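Local coordinates for variable region-containing chitin-binding protein 3 (Branchiostoma floridae, PDB 1XT5) that probably binds and may cleave chitin as a full-length secreted protein, of which this is an immunoglobulin V-type domain of an amphioxus immune-type receptor, at residues S3-R8 / C26-A31; E13-A18 / K130-T135; S40-A45 / W108-Q113; S72-F77 / A87-P92. All coordinates share one frame; numbering follows the deposited sequence. Where two conformers were deposited one is given.

Overall arrangement
The four contacts belong to one V-type immunoglobulin sandwich. Contact 1 lies in the four-stranded sheet and contacts 2 and 3 in the six-stranded one, while contact 4 joins an edge strand of the second sheet to a loop between two strands of the first. Contacts 1 and 3 meet at the core through the Cys26-Cys109 disulfide (SG to SG, 2.0 Å), and both reach one sulfate, probably from the crystallisation liquor. Contact 4 touches both, since Trp41 NE1 faces Pro92 O at 2.9 Å and Tyr28 packs on Leu89 and Ala90. Contact 2 lies apart, its centre about 28 Å from that of contact 1.

Contact 1 of 4, residues S3-R8 / C26-A31; sequences SIMTVR and CSYQLA. With SO4 (sulfate ion), chain B.
Met5 and Tyr28 meet obliquely, the thioether sulfur coming to the ring at CD1. Met5 CG is anti to the backbone N (chi1 -172°), and bends at chi2 and chi3 then fold the chain back toward strand 27-31. SD lies 4.7 Å from the Tyr28 ring centroid and 53° off its normal, a Met-aromatic contact that is neither face-on nor edge-on. Beyond the sulfur, Met5 CE reaches both methyls of Leu30, with CD1 at 4.0 Å. Val7 divides its branches: CG2 touches Tyr28 CB at 4.1 Å, while CG1 approaches Cys26 SG at 3.8 Å. The other face of the strand pair carries Ile4, Thr6 and Arg8; there the Arg8 guanidinium has Thr6 CG2 3.5 Å above its plane, displaced toward the rim.

The backbones run antiparallel, with Ile4, Thr6 and Arg8 each exchanging N-H and C=O with Ala31, Gln29 and Ser27 respectively. Thr6 N to Gln29 O, at 2.9 Å, represents these bonds. At the start of the pair, Ser3 grips the sulfate through its backbone N and through OG, which is 2.7 Å from sulfate O2.

Strand 4-8 is an outermost strand of the four-stranded sheet, beside strand 22-31, whose other neighbour is strand 94-96. Met5, Val7 and Tyr28 all touch Val111 of strand 105-112 in the facing sheet, to which the Cys26-Cys109 disulfide also leads.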
loop_
_atom_site.group_PDB
_atom_site.type_symbol
_atom_site.label_atom_id
_atom_site.label_comp_id
_atom_site.label_asym_id
_atom_site.label_seq_id
_atom_site.Cartn_x
_atom_site.Cartn_y
_atom_site.Cartn_z
ATOM N N SER A 3 -17.229 9.537 -8.128
ATOM C CA SER A 3 -15.856 9.363 -7.685
ATOM C C SER A 3 -15.345 8.012 -8.205
ATOM O O SER A 3 -16.076 7.027 -8.070
ATOM C CB SER A 3 -15.837 9.263 -6.168
ATOM O OG SER A 3 -16.403 10.379 -5.476
ATOM N N ILE A 4 -14.143 7.996 -8.800
ATOM C CA ILE A 4 -13.594 6.724 -9.301
ATOM C C ILE A 4 -12.127 6.613 -8.941
ATOM O O ILE A 4 -11.299 7.423 -9.318
ATOM C CB ILE A 4 -13.792 6.553 -10.826
ATOM C CG1 ILE A 4 -15.279 6.695 -11.205
ATOM C CG2 ILE A 4 -13.195 5.237 -11.270
ATOM C CD1 ILE A 4 -15.560 6.611 -12.676
ATOM N N MET A 5 -11.800 5.562 -8.210
ATOM C CA MET A 5 -10.429 5.232 -7.841
ATOM C C MET A 5 -9.714 4.420 -8.873
ATOM O O MET A 5 -10.253 3.431 -9.362
ATOM C CB MET A 5 -10.472 4.441 -6.531
ATOM C CG MET A 5 -9.073 4.200 -5.939
ATOM S SD MET A 5 -8.295 5.661 -5.296
ATOM C CE MET A 5 -9.274 5.902 -3.800
ATOM N N THR A 6 -8.456 4.745 -9.176
ATOM C CA THR A 6 -7.649 3.884 -10.033
ATOM C C THR A 6 -6.246 3.788 -9.450
ATOM O O THR A 6 -5.558 4.830 -9.333
ATOM C CB THR A 6 -7.575 4.393 -11.471
ATOM O OG1 THR A 6 -8.878 4.428 -12.049
ATOM C CG2 THR A 6 -6.711 3.456 -12.340
ATOM N N VAL A 7 -5.828 2.595 -9.118
ATOM C CA VAL A 7 -4.462 2.307 -8.668
ATOM C C VAL A 7 -3.656 1.870 -9.865
ATOM O O VAL A 7 -4.135 1.200 -10.759
ATOM C CB VAL A 7 -4.512 1.219 -7.562
ATOM C CG1 VAL A 7 -3.135 0.597 -7.293
ATOM C CG2 VAL A 7 -5.088 1.774 -6.277
ATOM N N ARG A 8 -2.377 2.281 -9.886
ATOM C CA ARG A 8 -1.410 1.813 -10.867
ATOM C C ARG A 8 -0.142 1.376 -10.179
ATOM O O ARG A 8 0.226 1.855 -9.107
ATOM C CB ARG A 8 -1.159 2.891 -11.926
ATOM C CG ARG A 8 -2.362 3.161 -12.812
ATOM C CD ARG A 8 -2.043 4.209 -13.900
ATOM N NE ARG A 8 -3.191 4.332 -14.799
ATOM C CZ ARG A 8 -4.323 4.916 -14.935
ATOM N NH1 ARG A 8 -4.930 5.854 -14.185
ATOM N NH2 ARG A 8 -5.031 4.569 -16.044
ATOM N N CYS A 26 3.669 2.126 -5.955
ATOM C CA CYS A 26 2.242 2.224 -6.111
ATOM C C CYS A 26 1.855 3.693 -6.312
ATOM O O CYS A 26 2.428 4.556 -5.652
ATOM C CB CYS A 26 1.538 1.681 -4.878
ATOM S SG CYS A 26 -0.281 1.696 -5.062
ATOM N N SER A 27 0.910 3.927 -7.208
ATOM C CA SER A 27 0.367 5.244 -7.424
ATOM C C SER A 27 -1.175 5.134 -7.493
ATOM O O SER A 27 -1.719 4.053 -7.678
ATOM C CB SER A 27 0.862 5.906 -8.700
ATOM O OG SER A 27 0.354 5.237 -9.860
ATOM N N TYR A 28 -1.873 6.263 -7.380
ATOM C CA TYR A 28 -3.311 6.230 -7.603
ATOM C C TYR A 28 -3.770 7.596 -8.091
ATOM O O TYR A 28 -3.127 8.635 -7.837
ATOM C CB TYR A 28 -4.107 5.788 -6.337
ATOM C CG TYR A 28 -4.167 6.861 -5.278
ATOM C CD1 TYR A 28 -5.209 7.781 -5.246
ATOM C CD2 TYR A 28 -3.184 6.994 -4.301
ATOM C CE1 TYR A 28 -5.288 8.762 -4.324
ATOM C CE2 TYR A 28 -3.255 8.020 -3.352
ATOM C CZ TYR A 28 -4.309 8.894 -3.367
ATOM O OH TYR A 28 -4.356 9.920 -2.456
ATOM N N GLN A 29 -4.972 7.564 -8.685
ATOM C CA GLN A 29 -5.736 8.729 -9.026
ATOM C C GLN A 29 -7.161 8.519 -8.538
ATOM O O GLN A 29 -7.700 7.458 -8.704
ATOM C CB GLN A 29 -5.745 9.026 -10.501
ATOM C CG GLN A 29 -4.365 9.542 -10.922
ATOM C CD GLN A 29 -4.068 10.942 -10.414
ATOM O OE1 GLN A 29 -3.018 11.177 -9.804
ATOM N NE2 GLN A 29 -4.945 11.949 -10.605
ATOM N N LEU A 30 -7.722 9.556 -7.938
ATOM C CA LEU A 30 -9.107 9.517 -7.469
ATOM C C LEU A 30 -9.840 10.600 -8.157
ATOM O O LEU A 30 -9.663 11.765 -7.767
ATOM C CB LEU A 30 -9.165 9.593 -5.938
ATOM C CG LEU A 30 -10.549 9.670 -5.340
ATOM C CD1 LEU A 30 -11.440 8.514 -5.824
ATOM C CD2 LEU A 30 -10.501 9.676 -3.838
ATOM N N ALA A 31 -10.623 10.252 -9.144
ATOM C CA ALA A 31 -11.363 11.233 -9.915
ATOM C C ALA A 31 -12.569 11.705 -9.105
ATOM O O ALA A 31 -13.282 10.878 -8.508
ATOM C CB ALA A 31 -11.866 10.644 -11.195
HETATM S S SO4 B . -19.534 9.010 -4.691
HETATM O O1 SO4 B . -20.630 9.647 -3.832
HETATM O O2 SO4 B . -18.267 9.104 -3.952
HETATM O O3 SO4 B . -19.434 9.600 -5.957
HETATM O O4 SO4 B . -19.894 7.604 -4.841
#

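Contact 2 of 4, residues E13-A18 / K130-T135; sequences EVEVHA and KVTGHT
Parallel pairing of the A' and G strands, a feature of V-type immunoglobulin domains, here sets Glu15 beside Lys130 and Val16 beside Val131. The backbone evidence is a staggered pattern: Lys130 donates its N-H to Val14 O (2.9 Å) and accepts from Val16 N, after which Val16 O receives Thr132 N.

Polar side chains bind the strands on the face carrying Glu15, Lys130 and Thr132. Lys130 is extended beyond CG and reaches obliquely to Glu13, where NZ forms a salt bridge with OE1 at 2.8 Å. The amine arrives on the syn side of that oxygen, 24° out of the carboxylate plane. Glu15 crosses Thr132 at about a right angle, and Thr132 OG1 donates at 2.6 Å to Glu15 OE1, which accepts with its anti lone pair, the one away from the other oxygen.

Past the pairing, Val131 CG1 rests against Ala18 CB at 3.7 Å. One water joins the two segments there, accepting from Ala18 N and donating to Thr132 O. The end of the chain curls back, with Thr135 OG1 receiving Val131 N at 2.8 Å in a nearly straight bond (175°), while Val131 O accepts from both His134 N and Thr135 N.

Strand 13-17 lies at one edge of the six-stranded sheet, and strand 122-132 separates it from strand 105-112. Val16 turns inward onto Val22 of strand 22-31 and, like Val131, touches Val99 in a loop.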
loop_
_atom_site.group_PDB
_atom_site.type_symbol
_atom_site.label_atom_id
_atom_site.label_comp_id
_atom_site.label_asym_id
_atom_site.label_seq_id
_atom_site.Cartn_x
_atom_site.Cartn_y
_atom_site.Cartn_z
ATOM N N GLU A 13 6.439 -7.072 -10.219
ATOM C CA GLU A 13 7.310 -7.858 -9.341
ATOM C C GLU A 13 8.577 -7.048 -9.082
ATOM O O GLU A 13 9.009 -6.275 -9.932
ATOM C CB GLU A 13 7.601 -9.227 -9.938
ATOM C CG GLU A 13 8.371 -9.165 -11.226
ATOM C CD GLU A 13 8.634 -10.589 -11.733
ATOM O OE1 GLU A 13 9.767 -11.051 -11.611
ATOM O OE2 GLU A 13 7.684 -11.260 -12.186
ATOM N N VAL A 14 9.155 -7.305 -7.944
ATOM C CA VAL A 14 10.421 -6.753 -7.457
ATOM C C VAL A 14 11.168 -7.862 -6.757
ATOM O O VAL A 14 10.572 -8.760 -6.198
ATOM C CB VAL A 14 10.225 -5.537 -6.530
ATOM C CG1 VAL A 14 9.475 -4.430 -7.283
ATOM C CG2 VAL A 14 9.493 -5.866 -5.255
ATOM N N GLU A 15 12.489 -7.818 -6.795
ATOM C CA GLU A 15 13.335 -8.853 -6.165
ATOM C C GLU A 15 14.329 -8.158 -5.238
ATOM O O GLU A 15 14.867 -7.092 -5.590
ATOM C CB GLU A 15 14.016 -9.693 -7.208
ATOM C CG GLU A 15 14.883 -10.780 -6.625
ATOM C CD GLU A 15 15.344 -11.870 -7.581
ATOM O OE1 GLU A 15 16.163 -12.689 -7.112
ATOM O OE2 GLU A 15 14.914 -11.869 -8.743
ATOM N N VAL A 16 14.627 -8.797 -4.113
ATOM C CA VAL A 16 15.665 -8.350 -3.209
ATOM C C VAL A 16 16.252 -9.540 -2.476
ATOM O O VAL A 16 15.610 -10.576 -2.323
ATOM C CB VAL A 16 15.047 -7.390 -2.169
ATOM C CG1 VAL A 16 14.155 -8.085 -1.174
ATOM C CG2 VAL A 16 16.152 -6.604 -1.482
ATOM N N HIS A 17 17.484 -9.379 -1.989
ATOM C CA HIS A 17 18.061 -10.384 -1.093
ATOM C C HIS A 17 17.448 -10.263 0.299
ATOM O O HIS A 17 17.150 -9.150 0.751
ATOM C CB HIS A 17 19.577 -10.087 -1.084
ATOM C CG HIS A 17 20.357 -10.120 -2.352
ATOM N ND1 HIS A 17 21.058 -9.130 -2.994
ATOM C CD2 HIS A 17 20.552 -11.196 -3.141
ATOM C CE1 HIS A 17 21.627 -9.617 -4.110
ATOM N NE2 HIS A 17 21.326 -10.912 -4.232
ATOM N N ALA A 18 17.367 -11.371 1.025
ATOM C CA ALA A 18 16.930 -11.330 2.423
ATOM C C ALA A 18 17.960 -10.496 3.155
ATOM O O ALA A 18 19.191 -10.588 2.931
ATOM C CB ALA A 18 16.717 -12.713 3.002
ATOM N N LYS A 130 9.919 -11.172 -4.735
ATOM C CA LYS A 130 10.809 -12.325 -4.804
ATOM C C LYS A 130 11.977 -12.092 -3.893
ATOM O O LYS A 130 12.626 -11.020 -3.924
ATOM C CB LYS A 130 11.312 -12.570 -6.226
ATOM C CG LYS A 130 10.283 -12.974 -7.220
ATOM C CD LYS A 130 10.891 -13.011 -8.628
ATOM C CE LYS A 130 10.098 -13.703 -9.648
ATOM N NZ LYS A 130 10.676 -13.658 -11.026
ATOM N N VAL A 131 12.248 -13.046 -3.009
ATOM C CA VAL A 131 13.387 -12.993 -2.110
ATOM C C VAL A 131 14.437 -13.926 -2.677
ATOM O O VAL A 131 14.231 -15.121 -2.714
ATOM C CB VAL A 131 13.005 -13.299 -0.656
ATOM C CG1 VAL A 131 14.223 -13.223 0.250
ATOM C CG2 VAL A 131 11.885 -12.383 -0.187
ATOM N N THR A 132 15.560 -13.374 -3.130
ATOM C CA THR A 132 16.599 -14.154 -3.783
ATOM C C THR A 132 17.058 -15.285 -2.911
ATOM O O THR A 132 17.376 -15.052 -1.745
ATOM C CB THR A 132 17.795 -13.241 -4.114
ATOM O OG1 THR A 132 17.256 -12.089 -4.822
ATOM C CG2 THR A 132 18.863 -13.908 -4.951
ATOM N N GLY A 133 17.101 -16.482 -3.478
ATOM C CA GLY A 133 17.536 -17.630 -2.749
ATOM C C GLY A 133 16.516 -18.239 -1.853
ATOM O O GLY A 133 16.841 -19.217 -1.160
ATOM N N HIS A 134 15.294 -17.706 -1.861
ATOM C CA HIS A 134 14.208 -18.244 -1.023
ATOM C C HIS A 134 12.961 -18.467 -1.848
ATOM O O HIS A 134 12.366 -19.522 -1.756
ATOM C CB HIS A 134 13.964 -17.325 0.189
ATOM C CG HIS A 134 15.111 -17.363 1.101
ATOM N ND1 HIS A 134 16.122 -16.503 1.252
ATOM C CD2 HIS A 134 15.350 -18.478 1.878
ATOM C CE1 HIS A 134 17.000 -17.041 2.133
ATOM N NE2 HIS A 134 16.528 -18.248 2.523
ATOM N N THR A 135 12.526 -17.489 -2.634
ATOM C CA THR A 135 11.361 -17.655 -3.475
ATOM C C THR A 135 11.697 -18.641 -4.589
ATOM O O THR A 135 10.890 -19.509 -4.955
ATOM C CB THR A 135 10.917 -16.279 -4.043
ATOM O OG1 THR A 135 10.658 -15.379 -2.937
ATOM C CG2 THR A 135 9.739 -16.475 -4.964
ATOM O OXT THR A 135 12.828 -18.616 -5.142
HETATM O O HOH W 1 18.625 -13.805 0.214
#

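Contact 3 of 4, residues S40-A45 / W108-Q113; sequences SWLKGA and WCQVAQ. With SO4 (sulfate ion), chain B.
Trp108 reaches across to strand 40-44 and the turn after it. Its CB sits 3.5 Å from Leu42 O, the same carbonyl that accepts the backbone N of Trp108. CG stays near this oxygen, which lies at the edge of the indole in its plane. CD1 is shared between Leu42 O and Gly44 O, the latter at 3.4 Å. NE1 then donates to Gly44 O at 2.9 Å, with an N-H...O angle of 141°; the acceptor lies close to the ring plane, whereas the donor stands 42° out of the carbonyl plane. Farther round the six-membered ring, CZ2 meets Ala45 O at 3.3 Å.

Trp41 and Cys109, on the opposite face of these antiparallel strands, belong to the pin of the immunoglobulin fold, in which the tryptophan of strand C packs on the disulfide joining strands B and F. Cys109 CB lies over the Trp41 six-membered ring, 3.6 Å from its centroid and 15° off the normal, a CH-pi contact. The partner half-cystine is Cys26, and Trp41 NE1 is hydrogen-bonded to Pro92 O.

Back on the Trp108 face, a water bridges Ser40 OG (2.8 Å) and Gln110 NE2. Gln110 OE1 in turn abuts Leu42 CD1 at 3.8 Å. At the far end, Gln113 NE2 donates to sulfate O2 at 3.0 Å, and also to Asp33.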
loop_
_atom_site.group_PDB
_atom_site.type_symbol
_atom_site.label_atom_id
_atom_site.label_comp_id
_atom_site.label_asym_id
_atom_site.label_seq_id
_atom_site.Cartn_x
_atom_site.Cartn_y
_atom_site.Cartn_z
ATOM N N SER A 40 -3.986 0.858 2.188
ATOM C CA SER A 40 -3.664 -0.386 2.844
ATOM C C SER A 40 -2.704 -1.190 1.973
ATOM O O SER A 40 -2.914 -1.310 0.772
ATOM C CB SER A 40 -4.924 -1.232 3.054
ATOM O OG SER A 40 -5.908 -0.550 3.783
ATOM N N TRP A 41 -1.657 -1.713 2.579
ATOM C CA TRP A 41 -0.822 -2.751 1.953
ATOM C C TRP A 41 -1.146 -4.030 2.684
ATOM O O TRP A 41 -1.110 -4.104 3.922
ATOM C CB TRP A 41 0.645 -2.403 2.055
ATOM C CG TRP A 41 1.138 -1.415 1.065
ATOM C CD1 TRP A 41 1.249 -0.059 1.191
ATOM C CD2 TRP A 41 1.590 -1.731 -0.288
ATOM N NE1 TRP A 41 1.733 0.485 0.029
ATOM C CE2 TRP A 41 1.973 -0.507 -0.867
ATOM C CE3 TRP A 41 1.727 -2.928 -1.001
ATOM C CZ2 TRP A 41 2.498 -0.459 -2.169
ATOM C CZ3 TRP A 41 2.239 -2.873 -2.278
ATOM C CH2 TRP A 41 2.637 -1.653 -2.856
ATOM N N LEU A 42 -1.494 -5.060 1.905
ATOM C CA LEU A 42 -2.056 -6.296 2.376
ATOM C C LEU A 42 -1.281 -7.444 1.725
ATOM O O LEU A 42 -1.207 -7.464 0.490
ATOM C CB LEU A 42 -3.531 -6.372 2.001
ATOM C CG LEU A 42 -4.407 -5.228 2.517
ATOM C CD1 LEU A 42 -5.752 -5.182 1.810
ATOM C CD2 LEU A 42 -4.568 -5.264 4.011
ATOM N N LYS A 43 -0.758 -8.382 2.495
ATOM C CA LYS A 43 0.033 -9.478 1.911
ATOM C C LYS A 43 -0.797 -10.727 1.861
ATOM O O LYS A 43 -1.302 -11.194 2.884
ATOM C CB LYS A 43 1.291 -9.743 2.749
ATOM C CG LYS A 43 2.206 -10.778 2.087
ATOM C CD LYS A 43 3.356 -11.110 3.040
ATOM C CE LYS A 43 4.352 -11.996 2.373
ATOM N NZ LYS A 43 3.888 -13.350 2.172
ATOM N N GLY A 44 -0.984 -11.290 0.672
ATOM C CA GLY A 44 -1.714 -12.536 0.522
ATOM C C GLY A 44 -2.183 -12.712 -0.915
ATOM O O GLY A 44 -1.887 -11.942 -1.810
ATOM N N ALA A 45 -2.967 -13.773 -1.086
ATOM C CA ALA A 45 -3.479 -14.098 -2.417
ATOM C C ALA A 45 -4.375 -13.004 -3.013
ATOM O O ALA A 45 -4.363 -12.807 -4.229
ATOM C CB ALA A 45 -4.231 -15.426 -2.362
ATOM N N TRP A 108 -0.577 -6.360 -1.965
ATOM C CA TRP A 108 -1.622 -5.567 -2.586
ATOM C C TRP A 108 -1.546 -4.140 -2.074
ATOM O O TRP A 108 -1.610 -3.905 -0.873
ATOM C CB TRP A 108 -3.000 -6.155 -2.224
ATOM C CG TRP A 108 -3.191 -7.494 -2.847
ATOM C CD1 TRP A 108 -2.798 -8.709 -2.324
ATOM C CD2 TRP A 108 -3.775 -7.763 -4.117
ATOM N NE1 TRP A 108 -3.102 -9.710 -3.198
ATOM C CE2 TRP A 108 -3.697 -9.178 -4.298
ATOM C CE3 TRP A 108 -4.323 -7.013 -5.108
ATOM C CZ2 TRP A 108 -4.181 -9.783 -5.445
ATOM C CZ3 TRP A 108 -4.803 -7.606 -6.242
ATOM C CH2 TRP A 108 -4.732 -9.001 -6.411
ATOM N N CYS A 109 -1.459 -3.199 -3.034
ATOM C CA CYS A 109 -1.624 -1.777 -2.765
ATOM C C CYS A 109 -3.104 -1.469 -3.019
ATOM O O CYS A 109 -3.553 -1.523 -4.151
ATOM C CB CYS A 109 -0.735 -0.981 -3.693
ATOM S SG CYS A 109 -0.895 0.793 -3.337
ATOM N N GLN A 110 -3.822 -1.198 -1.953
ATOM C CA GLN A 110 -5.243 -0.903 -1.989
ATOM C C GLN A 110 -5.424 0.551 -1.567
ATOM O O GLN A 110 -4.915 0.974 -0.530
ATOM C CB GLN A 110 -6.003 -1.831 -1.058
ATOM C CG GLN A 110 -7.495 -1.540 -1.027
ATOM C CD GLN A 110 -8.170 -2.513 -0.118
ATOM O OE1 GLN A 110 -8.425 -3.646 -0.481
ATOM N NE2 GLN A 110 -8.373 -2.121 1.113
ATOM N N VAL A 111 -6.193 1.306 -2.343
ATOM C CA VAL A 111 -6.507 2.681 -2.010
ATOM C C VAL A 111 -8.036 2.812 -2.103
ATOM O O VAL A 111 -8.648 2.378 -3.094
ATOM C CB VAL A 111 -5.784 3.690 -2.902
ATOM C CG1 VAL A 111 -6.025 5.121 -2.400
ATOM C CG2 VAL A 111 -4.297 3.417 -2.986
ATOM N N ALA A 112 -8.653 3.379 -1.072
ATOM C CA ALA A 112 -10.103 3.395 -1.003
ATOM C C ALA A 112 -10.585 4.696 -0.374
ATOM O O ALA A 112 -9.932 5.252 0.511
ATOM C CB ALA A 112 -10.627 2.243 -0.137
ATOM N N GLN A 113 -11.759 5.126 -0.797
ATOM C CA GLN A 113 -12.475 6.120 -0.041
ATOM C C GLN A 113 -12.642 5.673 1.414
ATOM O O GLN A 113 -12.771 4.474 1.664
ATOM C CB GLN A 113 -13.852 6.349 -0.602
ATOM C CG GLN A 113 -13.846 6.872 -2.009
ATOM C CD GLN A 113 -15.271 7.006 -2.526
ATOM O OE1 GLN A 113 -16.019 6.034 -2.556
ATOM N NE2 GLN A 113 -15.650 8.210 -2.898
HETATM S S SO4 B . -19.534 9.010 -4.691
HETATM O O1 SO4 B . -20.630 9.647 -3.832
HETATM O O2 SO4 B . -18.267 9.104 -3.952
HETATM O O3 SO4 B . -19.434 9.600 -5.957
HETATM O O4 SO4 B . -19.894 7.604 -4.841
HETATM O O HOH W 2 -7.524 0.793 1.994
#

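Contact 4 of 4, residues S72-F77 / A87-P92; sequences SYKESF and ANLAAP
Lys74 and Leu89 carry most of this small surface contact, which buries 169 Å² in all. Most of the direct contact is apolar. The two side chains slide past each other in opposite directions, bringing Lys74 CE to 3.7 Å from Leu89 CG. Leu89 CD1 touches Ser72 CB at 3.9 Å and also Lys74 CE; Ser72 and Lys74 both direct CB from strand 72-76 toward the loop. Lys74 CG is anti to the carbonyl carbon (chi1 -64°), and the chain beyond it is extended, which carries the amine past the leucine.

The polar group is organised by a residue outside both segments. Glu69 OE2 makes a salt bridge with Lys74 NZ and accepts the backbone N-H of Leu89, thereby linking strand and loop; Glu69 O binds Ser72 OG. Lys74 NZ also bonds Val86 O and lies 3.4 Å from Ala87 O.

Within the loop, local bonds set the backbone: Ala91 N donates to Asn88 O at 3.0 Å and closes a type I turn. A weak, bent bond from Ala90 N to Asn88 OD1 is consistent with an Asx turn, and Ala90 N is also bonded to Tyr58 OH. On strand 72-76, to one side of the contact, Tyr73 OH donates to Glu75 OE1 at 2.6 Å.

Strand 72-76 is the C'' edge strand that V-type immunoglobulin domains add beyond C', and residues 87-92 form the connection from strand D to strand E.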
loop_
_atom_site.group_PDB
_atom_site.type_symbol
_atom_site.label_atom_id
_atom_site.label_comp_id
_atom_site.label_asym_id
_atom_site.label_seq_id
_atom_site.Cartn_x
_atom_site.Cartn_y
_atom_site.Cartn_z
ATOM N N SER A 72 -1.027 12.758 9.767
ATOM C CA SER A 72 -1.511 11.558 9.137
ATOM C C SER A 72 -1.471 10.425 10.151
ATOM O O SER A 72 -0.661 10.442 11.080
ATOM C CB SER A 72 -0.673 11.179 7.917
ATOM O OG SER A 72 0.660 10.915 8.260
ATOM N N TYR A 73 -2.259 9.415 9.879
ATOM C CA TYR A 73 -2.189 8.093 10.512
ATOM C C TYR A 73 -1.327 7.203 9.636
ATOM O O TYR A 73 -1.591 7.108 8.447
ATOM C CB TYR A 73 -3.602 7.494 10.598
ATOM C CG TYR A 73 -3.592 6.014 10.931
ATOM C CD1 TYR A 73 -3.076 5.536 12.095
ATOM C CD2 TYR A 73 -4.137 5.102 10.009
ATOM C CE1 TYR A 73 -3.072 4.185 12.393
ATOM C CE2 TYR A 73 -4.132 3.744 10.320
ATOM C CZ TYR A 73 -3.612 3.270 11.483
ATOM O OH TYR A 73 -3.633 1.914 11.751
ATOM N N LYS A 74 -0.334 6.561 10.247
ATOM C CA LYS A 74 0.491 5.579 9.558
ATOM C C LYS A 74 0.805 4.475 10.536
ATOM O O LYS A 74 1.291 4.772 11.634
ATOM C CB LYS A 74 1.781 6.186 9.020
ATOM C CG LYS A 74 1.577 7.236 7.957
ATOM C CD LYS A 74 2.884 7.683 7.309
ATOM C CE LYS A 74 2.641 8.720 6.254
ATOM N NZ LYS A 74 3.835 9.144 5.511
ATOM N N GLU A 75 0.596 3.225 10.160
ATOM C CA GLU A 75 0.873 2.111 11.056
ATOM C C GLU A 75 1.317 0.903 10.266
ATOM O O GLU A 75 0.728 0.569 9.231
ATOM C CB GLU A 75 -0.363 1.777 11.886
ATOM C CG GLU A 75 -0.143 0.702 12.927
ATOM C CD GLU A 75 -1.218 0.551 13.959
ATOM O OE1 GLU A 75 -2.295 1.158 13.791
ATOM O OE2 GLU A 75 -0.978 -0.240 14.919
ATOM N N SER A 76 2.330 0.205 10.775
ATOM C CA SER A 76 2.729 -1.110 10.277
ATOM C C SER A 76 2.345 -2.171 11.296
ATOM O O SER A 76 2.204 -1.902 12.491
ATOM C CB SER A 76 4.208 -1.160 10.011
ATOM O OG SER A 76 5.017 -0.783 11.122
ATOM N N PHE A 77 2.138 -3.401 10.793
ATOM C CA PHE A 77 1.467 -4.436 11.560
ATOM C C PHE A 77 2.198 -5.747 11.617
ATOM O O PHE A 77 2.927 -6.133 10.704
ATOM C CB PHE A 77 0.041 -4.716 10.993
ATOM C CG PHE A 77 -0.880 -3.532 11.082
ATOM C CD1 PHE A 77 -0.924 -2.611 10.053
ATOM C CD2 PHE A 77 -1.700 -3.367 12.199
ATOM C CE1 PHE A 77 -1.733 -1.507 10.089
ATOM C CE2 PHE A 77 -2.501 -2.256 12.243
ATOM C CZ PHE A 77 -2.519 -1.345 11.209
ATOM N N ALA A 87 6.332 6.580 2.653
ATOM C CA ALA A 87 6.807 7.956 2.818
ATOM C C ALA A 87 5.787 8.995 2.366
ATOM O O ALA A 87 5.787 10.113 2.910
ATOM C CB ALA A 87 8.095 8.168 2.030
ATOM N N ASN A 88 5.001 8.663 1.371
ATOM C CA ASN A 88 4.098 9.639 0.747
ATOM C C ASN A 88 2.767 8.961 0.499
ATOM O O ASN A 88 2.635 8.160 -0.422
ATOM C CB ASN A 88 4.702 10.125 -0.575
ATOM C CG ASN A 88 3.857 11.181 -1.244
ATOM O OD1 ASN A 88 2.769 11.436 -0.966
ATOM N ND2 ASN A 88 4.382 11.755 -2.338
ATOM N N LEU A 89 1.745 9.274 1.330
ATOM C CA LEU A 89 0.485 8.584 1.159
ATOM C C LEU A 89 -0.199 8.893 -0.136
ATOM O O LEU A 89 -1.033 8.095 -0.609
ATOM C CB LEU A 89 -0.435 8.893 2.354
ATOM C CG LEU A 89 -0.041 8.278 3.678
ATOM C CD1 LEU A 89 -0.821 8.896 4.812
ATOM C CD2 LEU A 89 -0.211 6.773 3.684
ATOM N N ALA A 90 0.101 10.018 -0.763
ATOM C CA ALA A 90 -0.452 10.370 -2.065
ATOM C C ALA A 90 0.218 9.593 -3.188
ATOM O O ALA A 90 -0.336 9.611 -4.321
ATOM C CB ALA A 90 -0.302 11.868 -2.350
ATOM N N ALA A 91 1.313 8.919 -2.956
ATOM C CA ALA A 91 2.078 8.147 -3.958
ATOM C C ALA A 91 2.649 6.958 -3.185
ATOM O O ALA A 91 3.834 6.910 -2.847
ATOM C CB ALA A 91 3.165 9.005 -4.581
ATOM N N PRO A 92 1.773 6.027 -2.757
ATOM C CA PRO A 92 2.029 5.173 -1.603
ATOM C C PRO A 92 2.893 3.947 -1.827
ATOM O O PRO A 92 2.638 2.860 -1.265
ATOM C CB PRO A 92 0.604 4.805 -1.154
ATOM C CG PRO A 92 -0.163 4.746 -2.459
ATOM C CD PRO A 92 0.369 5.929 -3.217
#